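Long-range contacts in transketolase (Campylobacter jejuni, PDB 3L84), which is a transketolase, a multidomain protein of the thiamine diphosphate-dependent kind, with a thiamine diphosphate binding domain: residues 58-64 / 110-114; 146-152 / 174-180. Residues are numbered along the deposited sequence.

Contact 1: residues 58-64 / 110-114; sequences RDRLVFS and EIATG
A loop running beside the edge strand of a parallel sheet makes this largely buried contact: residues 110-114, without regular secondary structure, run alongside 58-64, which holds strand 60-63, the CA 58-to-64 and CA 110-to-114 vectors being 3° apart. The CA atoms are too far apart for direct strand pairing, V62 to E110 being 6.5 Å and S64 to T113 5.9 Å, and waters fill part of the gap. One accepts from E110 N (3.0 Å) and donates to L61 O (2.7 Å); another accepts from L61 N (3.0 Å) and donates to D59 O (3.2 Å) and E110 OE2 (2.6 Å). Strand 60-63 is outermost in the five-stranded parallel sheet of the thiamine diphosphate binding domain, within this chain. Its other edge pairs with strand 146-151, so the loop covers the side where a further strand could lie. E110, folded back by chi1 and chi2 both m, gives the largest buried area, 105 Å². Its carboxylate meets R58 (chi1 p, then t, t) in a bidentate salt bridge, R58 NE to E110 OE2 at 2.8 Å and R58 NH2 to E110 OE1 at 2.9 Å. Further along, V62 CG1 touches both I111 CG2 and T113 CG2 at 4.2 Å; helix 118-137 also meets V62 and I111, through F126. T113 takes chi1 p and donates from OG1 to F63 O at 2.8 Å, the one direct hydrogen bond from 110-114 to the backbone of 58-64.

Contact 2: residues 146-152 / 174-180; sequences IYCLCGD and NFILIYD
Strands 146-151 and 175-180 are parallel neighbours, their short axes 4.6 Å apart at closest approach and crossing at -26°. I146 pairs with F175, and the register advances residue by residue through C150 with Y179, at CA-CA distances of 4.9-5.0 Å. Six backbone hydrogen bonds alternate in direction. I146 N donates to N174 O (2.8 Å), C148 N to I176 O (3.0 Å) and C150 N to I178 O (2.9 Å); in return I146 O accepts from I176 N (2.9 Å), C148 O from I178 N (2.8 Å) and C150 O from D180 N (2.8 Å). The intervening Y147 and L149 turn their backbone bonds to strand 60-63, while F175 bonds to C234. At the C-terminal end, Y179 (chi1 t) donates from OH to D152 OD1 at 2.5 Å, and one water accepts from D152 N (3.0 Å) and lies 2.7 Å from D180 O. G151, the N-cap of helix 152-156, gives its N to D154 OD2; D180 OD1 bonds to T240. Such a parallel pair, joined through helices 152-156 and 158-169, is the beta-alpha-beta unit of an alternating alpha/beta domain. C148 SG and C150 SG each lie 3.7 Å from L177 CD1, on the face where helix 118-137 meets C148, C150 and F175; on the other, Y147 CE1 is 3.6 Å from I176 CD1, and helix 217-228 covers both residues.

Overall arrangement
Both contacts are buried and belong to one parallel sheet, their centres 10 Å apart. They meet where strand 60-63 of contact 1 pairs with strand 146-151 of contact 2: V62 N lies 2.8 Å from Y147 O and V62 O 2.9 Å from L149 N, probable hydrogen bonds. Contact 2 joins strands in the sheet interior, and its chemistry is accordingly regular: mostly direct backbone bonds and apolar side chains on both faces, with a side-chain hydrogen bond and a water only at the C-terminal end, and 696 Å² of buried surface. Contact 1 closes the sheet edge with a loop and buries 336 Å², relying on a salt bridge, bridging waters and one side-chain hydroxyl instead of strand pairing. Helix 118-137 packs against both.

Contact 1: residues 58-64 / 110-114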
ATOM      1  N   ARG A  58       8.446 -21.623 -22.335  1.00  6.21           N
ATOM      2  CA  ARG A  58       7.228 -21.081 -22.929  1.00  5.97           C
ATOM      3  C   ARG A  58       7.207 -19.554 -22.880  1.00  6.71           C
ATOM      4  O   ARG A  58       7.744 -18.938 -21.957  1.00  7.06           O
ATOM      5  CB  ARG A  58       5.994 -21.605 -22.205  1.00  7.15           C
ATOM      6  CG  ARG A  58       5.819 -21.075 -20.812  1.00  6.46           C
ATOM      7  CD  ARG A  58       4.778 -21.843 -20.047  1.00  6.36           C
ATOM      8  NE  ARG A  58       4.504 -21.262 -18.730  1.00  7.51           N
ATOM      9  CZ  ARG A  58       5.181 -21.609 -17.652  1.00  7.93           C
ATOM     10  NH1 ARG A  58       6.201 -22.440 -17.702  1.00  7.57           N
ATOM     11  NH2 ARG A  58       4.864 -21.117 -16.470  1.00  8.98           N
ATOM     12  N   ASP A  59       6.558 -18.921 -23.847  1.00  5.76           N
ATOM     13  CA  ASP A  59       6.193 -17.525 -23.662  1.00  6.32           C
ATOM     14  C   ASP A  59       5.242 -17.406 -22.465  1.00  6.81           C
ATOM     15  O   ASP A  59       4.405 -18.281 -22.244  1.00  8.48           O
ATOM     16  CB  ASP A  59       5.479 -16.967 -24.877  1.00  6.95           C
ATOM     17  CG  ASP A  59       6.357 -16.818 -26.087  1.00  7.89           C
ATOM     18  OD1 ASP A  59       7.615 -16.798 -25.996  1.00  7.22           O
ATOM     19  OD2 ASP A  59       5.799 -16.730 -27.210  1.00  8.69           O
ATOM     20  N   ARG A  60       5.371 -16.329 -21.712  1.00  7.56           N
ATOM     21  CA  ARG A  60       4.522 -16.069 -20.546  1.00  8.07           C
ATOM     22  C   ARG A  60       3.500 -14.993 -20.953  1.00  7.99           C
ATOM     23  O   ARG A  60       3.882 -13.884 -21.300  1.00  9.28           O
ATOM     24  CB  ARG A  60       5.320 -15.602 -19.308  1.00  9.27           C
ATOM     25  CG  ARG A  60       6.553 -16.429 -18.857  1.00 11.98           C
ATOM     26  CD  ARG A  60       6.153 -17.804 -18.493  1.00 11.65           C
ATOM     27  NE  ARG A  60       7.110 -18.532 -17.628  1.00  8.82           N
ATOM     28  CZ  ARG A  60       8.195 -19.194 -18.043  1.00  7.33           C
ATOM     29  NH1 ARG A  60       8.561 -19.170 -19.318  1.00  7.15           N
ATOM     30  NH2 ARG A  60       8.919 -19.934 -17.197  1.00  7.41           N
ATOM     31  N   LEU A  61       2.209 -15.296 -20.859  1.00  7.54           N
ATOM     32  CA  LEU A  61       1.123 -14.399 -21.158  1.00  8.35           C
ATOM     33  C   LEU A  61       0.501 -13.955 -19.850  1.00  7.27           C
ATOM     34  O   LEU A  61       0.155 -14.794 -19.027  1.00  9.05           O
ATOM     35  CB  LEU A  61       0.084 -15.109 -22.005  1.00  9.97           C
ATOM     36  CG  LEU A  61      -1.206 -14.380 -22.355  1.00 10.44           C
ATOM     37  CD1 LEU A  61      -0.885 -13.144 -23.142  1.00 11.03           C
ATOM     38  CD2 LEU A  61      -2.165 -15.348 -23.098  1.00 13.49           C
ATOM     39  N   VAL A  62       0.382 -12.654 -19.643  1.00  7.08           N
ATOM     40  CA  VAL A  62      -0.233 -12.075 -18.442  1.00  7.11           C
ATOM     41  C   VAL A  62      -1.372 -11.115 -18.816  1.00  7.52           C
ATOM     42  O   VAL A  62      -1.143 -10.118 -19.512  1.00  8.20           O
ATOM     43  CB  VAL A  62       0.770 -11.290 -17.608  1.00  7.38           C
ATOM     44  CG1 VAL A  62       0.100 -10.660 -16.348  1.00  8.83           C
ATOM     45  CG2 VAL A  62       1.975 -12.169 -17.185  1.00  9.29           C
ATOM     46  N   PHE A  63      -2.570 -11.380 -18.329  1.00  7.86           N
ATOM     47  CA  PHE A  63      -3.705 -10.438 -18.412  1.00  8.47           C
ATOM     48  C   PHE A  63      -3.665  -9.566 -17.166  1.00  7.51           C
ATOM     49  O   PHE A  63      -4.151  -9.989 -16.132  1.00  8.83           O
ATOM     50  CB  PHE A  63      -5.045 -11.181 -18.448  1.00  9.99           C
ATOM     51  CG  PHE A  63      -5.464 -11.700 -19.788  1.00 12.10           C
ATOM     52  CD1 PHE A  63      -4.643 -12.493 -20.554  1.00 12.71           C
ATOM     53  CD2 PHE A  63      -6.773 -11.484 -20.244  1.00 13.92           C
ATOM     54  CE1 PHE A  63      -5.080 -12.984 -21.825  1.00 15.31           C
ATOM     55  CE2 PHE A  63      -7.199 -11.983 -21.463  1.00 14.65           C
ATOM     56  CZ  PHE A  63      -6.343 -12.728 -22.244  1.00 14.85           C
ATOM     57  N   SER A  64      -3.125  -8.358 -17.217  1.00  6.89           N
ATOM     58  CA  SER A  64      -3.085  -7.526 -16.033  1.00  7.56           C
ATOM     59  C   SER A  64      -4.477  -7.099 -15.585  1.00  9.04           C
ATOM     60  O   SER A  64      -4.749  -7.016 -14.394  1.00  9.75           O
ATOM     61  CB  SER A  64      -2.172  -6.323 -16.259  1.00  7.99           C
ATOM     62  OG  SER A  64      -1.987  -5.626 -15.025  1.00  8.18           O
ATOM     63  N   GLU A 110      -0.907 -17.860 -15.607  1.00  6.99           N
ATOM     64  CA  GLU A 110       0.469 -17.677 -15.193  1.00  7.62           C
ATOM     65  C   GLU A 110       0.607 -17.129 -13.789  1.00  7.26           C
ATOM     66  O   GLU A 110       1.545 -17.477 -13.067  1.00  8.11           O
ATOM     67  CB  GLU A 110       1.214 -16.769 -16.182  1.00  8.40           C
ATOM     68  CG  GLU A 110       1.459 -17.421 -17.563  1.00  9.84           C
ATOM     69  CD  GLU A 110       2.435 -18.574 -17.558  1.00 11.94           C
ATOM     70  OE1 GLU A 110       3.153 -18.752 -16.548  1.00 12.75           O
ATOM     71  OE2 GLU A 110       2.471 -19.275 -18.591  1.00 10.49           O
ATOM     72  N   ILE A 111      -0.279 -16.231 -13.437  1.00  6.77           N
ATOM     73  CA  ILE A 111      -0.202 -15.520 -12.161  1.00  7.47           C
ATOM     74  C   ILE A 111      -1.575 -14.975 -11.880  1.00  7.35           C
ATOM     75  O   ILE A 111      -2.325 -14.680 -12.806  1.00  7.26           O
ATOM     76  CB  ILE A 111       0.917 -14.446 -12.215  1.00  8.18           C
ATOM     77  CG1 ILE A 111       1.225 -13.859 -10.826  1.00  9.50           C
ATOM     78  CG2 ILE A 111       0.563 -13.314 -13.159  1.00  9.57           C
ATOM     79  CD1 ILE A 111       2.659 -13.363 -10.693  1.00 10.62           C
ATOM     80  N   ALA A 112      -1.969 -14.920 -10.617  1.00  6.33           N
ATOM     81  CA  ALA A 112      -3.239 -14.356 -10.251  1.00  6.28           C
ATOM     82  C   ALA A 112      -3.233 -12.880 -10.471  1.00  8.11           C
ATOM     83  O   ALA A 112      -2.272 -12.214 -10.080  1.00  9.97           O
ATOM     84  CB  ALA A 112      -3.577 -14.676  -8.758  1.00  7.00           C
ATOM     85  N   THR A 113      -4.263 -12.353 -11.112  1.00  7.53           N
ATOM     86  CA  THR A 113      -4.369 -10.908 -11.335  1.00  8.78           C
ATOM     87  C   THR A 113      -5.772 -10.455 -11.037  1.00  9.79           C
ATOM     88  O   THR A 113      -6.693 -11.223 -10.944  1.00 13.00           O
ATOM     89  CB  THR A 113      -3.981 -10.489 -12.781  1.00  9.44           C
ATOM     90  OG1 THR A 113      -4.882 -11.088 -13.698  1.00  9.36           O
ATOM     91  CG2 THR A 113      -2.501 -10.867 -13.114  1.00  9.58           C
ATOM     92  N   GLY A 114      -5.954  -9.167 -10.967  1.00 11.97           N
ATOM     93  CA  GLY A 114      -7.245  -8.614 -10.542  1.00 12.44           C
ATOM     94  C   GLY A 114      -7.022  -7.195 -10.065  1.00 12.11           C
ATOM     95  O   GLY A 114      -7.423  -6.255 -10.732  1.00 13.57           O
TER
HETATM   96  O   HOH W   1       1.535 -18.166 -20.742  1.00 17.31           O
HETATM   97  O   HOH W   2       6.074 -18.765 -14.969  1.00 12.15           O
HETATM   98  O   HOH W   3      -1.851 -16.330 -17.950  1.00 10.52           O
HETATM   99  O   HOH W   4      -3.493  -7.155 -12.065  1.00 14.39           O

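Contact 2: residues 146-152 / 174-180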
ATOM      1  N   ILE A 146       7.604 -12.332 -23.031  1.00  7.10           N
ATOM      2  CA  ILE A 146       6.613 -12.060 -21.990  1.00  7.70           C
ATOM      3  C   ILE A 146       5.654 -11.055 -22.570  1.00  7.75           C
ATOM      4  O   ILE A 146       6.074  -9.948 -22.966  1.00  8.73           O
ATOM      5  CB  ILE A 146       7.233 -11.506 -20.710  1.00  7.86           C
ATOM      6  CG1 ILE A 146       8.257 -12.493 -20.096  1.00  8.66           C
ATOM      7  CG2 ILE A 146       6.116 -11.184 -19.706  1.00  8.46           C
ATOM      8  CD1 ILE A 146       9.626 -12.603 -20.716  1.00  9.75           C
ATOM      9  N   TYR A 147       4.408 -11.462 -22.763  1.00  7.65           N
ATOM     10  CA  TYR A 147       3.334 -10.623 -23.304  1.00  8.25           C
ATOM     11  C   TYR A 147       2.395 -10.245 -22.187  1.00  8.90           C
ATOM     12  O   TYR A 147       1.914 -11.098 -21.441  1.00 10.18           O
ATOM     13  CB  TYR A 147       2.531 -11.381 -24.371  1.00  8.66           C
ATOM     14  CG  TYR A 147       3.298 -11.736 -25.612  1.00  8.14           C
ATOM     15  CD1 TYR A 147       3.525 -10.798 -26.613  1.00  8.77           C
ATOM     16  CD2 TYR A 147       3.790 -13.026 -25.811  1.00  8.89           C
ATOM     17  CE1 TYR A 147       4.192 -11.148 -27.778  1.00  8.38           C
ATOM     18  CE2 TYR A 147       4.490 -13.372 -26.952  1.00  8.32           C
ATOM     19  CZ  TYR A 147       4.709 -12.421 -27.939  1.00  7.30           C
ATOM     20  OH  TYR A 147       5.395 -12.700 -29.125  1.00  9.14           O
ATOM     21  N   CYS A 148       2.114  -8.957 -22.045  1.00  8.67           N
ATOM     22  CA  CYS A 148       1.170  -8.512 -21.044  1.00  8.96           C
ATOM     23  C   CYS A 148       0.104  -7.667 -21.683  1.00  8.49           C
ATOM     24  O   CYS A 148       0.448  -6.724 -22.418  1.00  9.37           O
ATOM     25  CB  CYS A 148       1.898  -7.666 -20.006  1.00  8.27           C
ATOM     26  SG  CYS A 148       0.891  -7.008 -18.689  1.00 10.96           S
ATOM     27  N   LEU A 149      -1.161  -7.984 -21.432  1.00  8.88           N
ATOM     28  CA  LEU A 149      -2.265  -7.118 -21.866  0.50  9.79           C
ATOM     29  C   LEU A 149      -2.697  -6.272 -20.699  1.00  9.51           C
ATOM     30  O   LEU A 149      -2.930  -6.785 -19.618  1.00 10.37           O
ATOM     31  CB  LEU A 149      -3.463  -7.932 -22.356  0.50 10.32           C
ATOM     32  CG  LEU A 149      -3.430  -8.547 -23.750  0.50 11.82           C
ATOM     33  CD1 LEU A 149      -2.161  -9.381 -23.992  0.50 14.70           C
ATOM     34  CD2 LEU A 149      -4.713  -9.387 -23.939  0.50 14.26           C
ATOM     35  N   CYS A 150      -2.780  -4.970 -20.906  1.00  8.44           N
ATOM     36  CA  CYS A 150      -3.165  -4.041 -19.835  1.00  8.96           C
ATOM     37  C   CYS A 150      -4.130  -2.994 -20.349  1.00  9.35           C
ATOM     38  O   CYS A 150      -4.341  -2.884 -21.544  1.00 10.17           O
ATOM     39  CB  CYS A 150      -1.909  -3.412 -19.197  1.00  8.67           C
ATOM     40  SG  CYS A 150      -1.150  -2.127 -20.214  1.00 11.35           S
ATOM     41  N   GLY A 151      -4.706  -2.254 -19.420  1.00  9.46           N
ATOM     42  CA  GLY A 151      -5.639  -1.203 -19.719  1.00  9.75           C
ATOM     43  C   GLY A 151      -5.337   0.077 -18.993  1.00 10.19           C
ATOM     44  O   GLY A 151      -4.315   0.203 -18.292  1.00  9.98           O
ATOM     45  N   ASP A 152      -6.230   1.050 -19.147  1.00  9.40           N
ATOM     46  CA  ASP A 152      -6.068   2.348 -18.466  1.00 11.23           C
ATOM     47  C   ASP A 152      -5.872   2.265 -16.970  1.00 11.39           C
ATOM     48  O   ASP A 152      -5.036   2.973 -16.401  1.00 12.67           O
ATOM     49  CB  ASP A 152      -7.259   3.256 -18.760  1.00 11.58           C
ATOM     50  CG  ASP A 152      -7.258   3.696 -20.172  1.00 13.41           C
ATOM     51  OD1 ASP A 152      -6.300   4.427 -20.512  1.00 13.97           O
ATOM     52  OD2 ASP A 152      -8.139   3.295 -20.958  1.00 13.59           O
ATOM     53  N   ASN A 174      12.762  -8.701 -24.043  1.00  7.66           N
ATOM     54  CA  ASN A 174      11.872  -9.846 -24.062  1.00  7.68           C
ATOM     55  C   ASN A 174      10.456  -9.510 -23.624  1.00  8.19           C
ATOM     56  O   ASN A 174       9.598 -10.391 -23.581  1.00  8.01           O
ATOM     57  CB  ASN A 174      12.459 -10.988 -23.211  1.00  8.11           C
ATOM     58  CG  ASN A 174      12.743 -10.599 -21.764  1.00  7.63           C
ATOM     59  OD1 ASN A 174      12.658  -9.435 -21.383  1.00  8.62           O
ATOM     60  ND2 ASN A 174      13.129 -11.606 -20.952  1.00  9.44           N
ATOM     61  N   PHE A 175      10.198  -8.245 -23.331  1.00  7.86           N
ATOM     62  CA  PHE A 175       8.924  -7.799 -22.749  1.00  7.86           C
ATOM     63  C   PHE A 175       8.127  -6.984 -23.758  1.00  7.60           C
ATOM     64  O   PHE A 175       8.611  -5.970 -24.275  1.00  7.33           O
ATOM     65  CB  PHE A 175       9.226  -6.938 -21.516  1.00  7.96           C
ATOM     66  CG  PHE A 175       8.033  -6.340 -20.819  1.00  9.12           C
ATOM     67  CD1 PHE A 175       6.897  -7.091 -20.580  1.00 11.49           C
ATOM     68  CD2 PHE A 175       8.042  -5.036 -20.430  1.00 10.40           C
ATOM     69  CE1 PHE A 175       5.804  -6.540 -19.902  1.00 11.78           C
ATOM     70  CE2 PHE A 175       6.961  -4.486 -19.751  1.00 11.20           C
ATOM     71  CZ  PHE A 175       5.846  -5.237 -19.482  1.00  9.13           C
ATOM     72  N   ILE A 176       6.887  -7.392 -23.983  1.00  7.75           N
ATOM     73  CA  ILE A 176       5.963  -6.755 -24.905  1.00  8.54           C
ATOM     74  C   ILE A 176       4.667  -6.465 -24.160  1.00  8.62           C
ATOM     75  O   ILE A 176       3.969  -7.369 -23.747  1.00  7.85           O
ATOM     76  CB  ILE A 176       5.731  -7.619 -26.161  1.00  8.93           C
ATOM     77  CG1 ILE A 176       7.034  -7.861 -26.909  1.00  8.59           C
ATOM     78  CG2 ILE A 176       4.717  -6.952 -27.066  1.00  9.80           C
ATOM     79  CD1 ILE A 176       6.958  -8.870 -28.062  1.00 10.41           C
ATOM     80  N   LEU A 177       4.392  -5.189 -23.953  1.00  7.85           N
ATOM     81  CA  LEU A 177       3.243  -4.691 -23.229  1.00  8.32           C
ATOM     82  C   LEU A 177       2.244  -4.158 -24.242  1.00  7.95           C
ATOM     83  O   LEU A 177       2.568  -3.290 -25.053  1.00  9.24           O
ATOM     84  CB  LEU A 177       3.687  -3.584 -22.274  1.00  8.09           C
ATOM     85  CG  LEU A 177       2.647  -2.974 -21.366  1.00  8.51           C
ATOM     86  CD1 LEU A 177       1.995  -3.996 -20.474  1.00  9.58           C
ATOM     87  CD2 LEU A 177       3.292  -1.852 -20.507  1.00 10.10           C
ATOM     88  N   ILE A 178       1.042  -4.679 -24.238  1.00  7.71           N
ATOM     89  CA  ILE A 178      -0.012  -4.289 -25.152  1.00  8.56           C
ATOM     90  C   ILE A 178      -1.063  -3.551 -24.330  1.00  8.83           C
ATOM     91  O   ILE A 178      -1.715  -4.138 -23.455  1.00  9.14           O
ATOM     92  CB  ILE A 178      -0.624  -5.501 -25.867  1.00  9.24           C
ATOM     93  CG1 ILE A 178       0.462  -6.260 -26.579  1.00  9.75           C
ATOM     94  CG2 ILE A 178      -1.756  -5.042 -26.794  1.00 11.13           C
ATOM     95  CD1 ILE A 178       0.033  -7.632 -27.111  1.00 11.97           C
ATOM     96  N   TYR A 179      -1.202  -2.256 -24.596  1.00  8.37           N
ATOM     97  CA  TYR A 179      -2.131  -1.355 -23.891  1.00  8.30           C
ATOM     98  C   TYR A 179      -3.415  -1.178 -24.683  1.00  9.00           C
ATOM     99  O   TYR A 179      -3.402  -0.695 -25.822  1.00  9.66           O
ATOM    100  CB  TYR A 179      -1.417  -0.036 -23.611  1.00  8.80           C
ATOM    101  CG  TYR A 179      -2.254   1.169 -23.237  1.00  8.63           C
ATOM    102  CD1 TYR A 179      -3.337   1.079 -22.384  1.00  9.81           C
ATOM    103  CD2 TYR A 179      -1.931   2.406 -23.748  1.00  9.25           C
ATOM    104  CE1 TYR A 179      -4.086   2.191 -22.043  1.00 10.92           C
ATOM    105  CE2 TYR A 179      -2.667   3.529 -23.428  1.00 10.83           C
ATOM    106  CZ  TYR A 179      -3.742   3.419 -22.583  1.00 12.03           C
ATOM    107  OH  TYR A 179      -4.465   4.562 -22.252  1.00 13.93           O
ATOM    108  N   ASP A 180      -4.515  -1.608 -24.080  1.00 10.26           N
ATOM    109  CA  ASP A 180      -5.841  -1.481 -24.656  1.00 10.87           C
ATOM    110  C   ASP A 180      -6.334  -0.071 -24.407  1.00 11.30           C
ATOM    111  O   ASP A 180      -6.877   0.260 -23.339  1.00 12.81           O
ATOM    112  CB  ASP A 180      -6.781  -2.496 -23.978  1.00 11.66           C
ATOM    113  CG  ASP A 180      -8.174  -2.436 -24.534  1.00 14.92           C
ATOM    114  OD1 ASP A 180      -8.299  -1.797 -25.605  1.00 18.53           O
ATOM    115  OD2 ASP A 180      -9.105  -2.980 -23.908  1.00 16.25           O
TER
HETATM  116  O   HOH W   5      -8.356   0.093 -21.075  1.00 11.50           O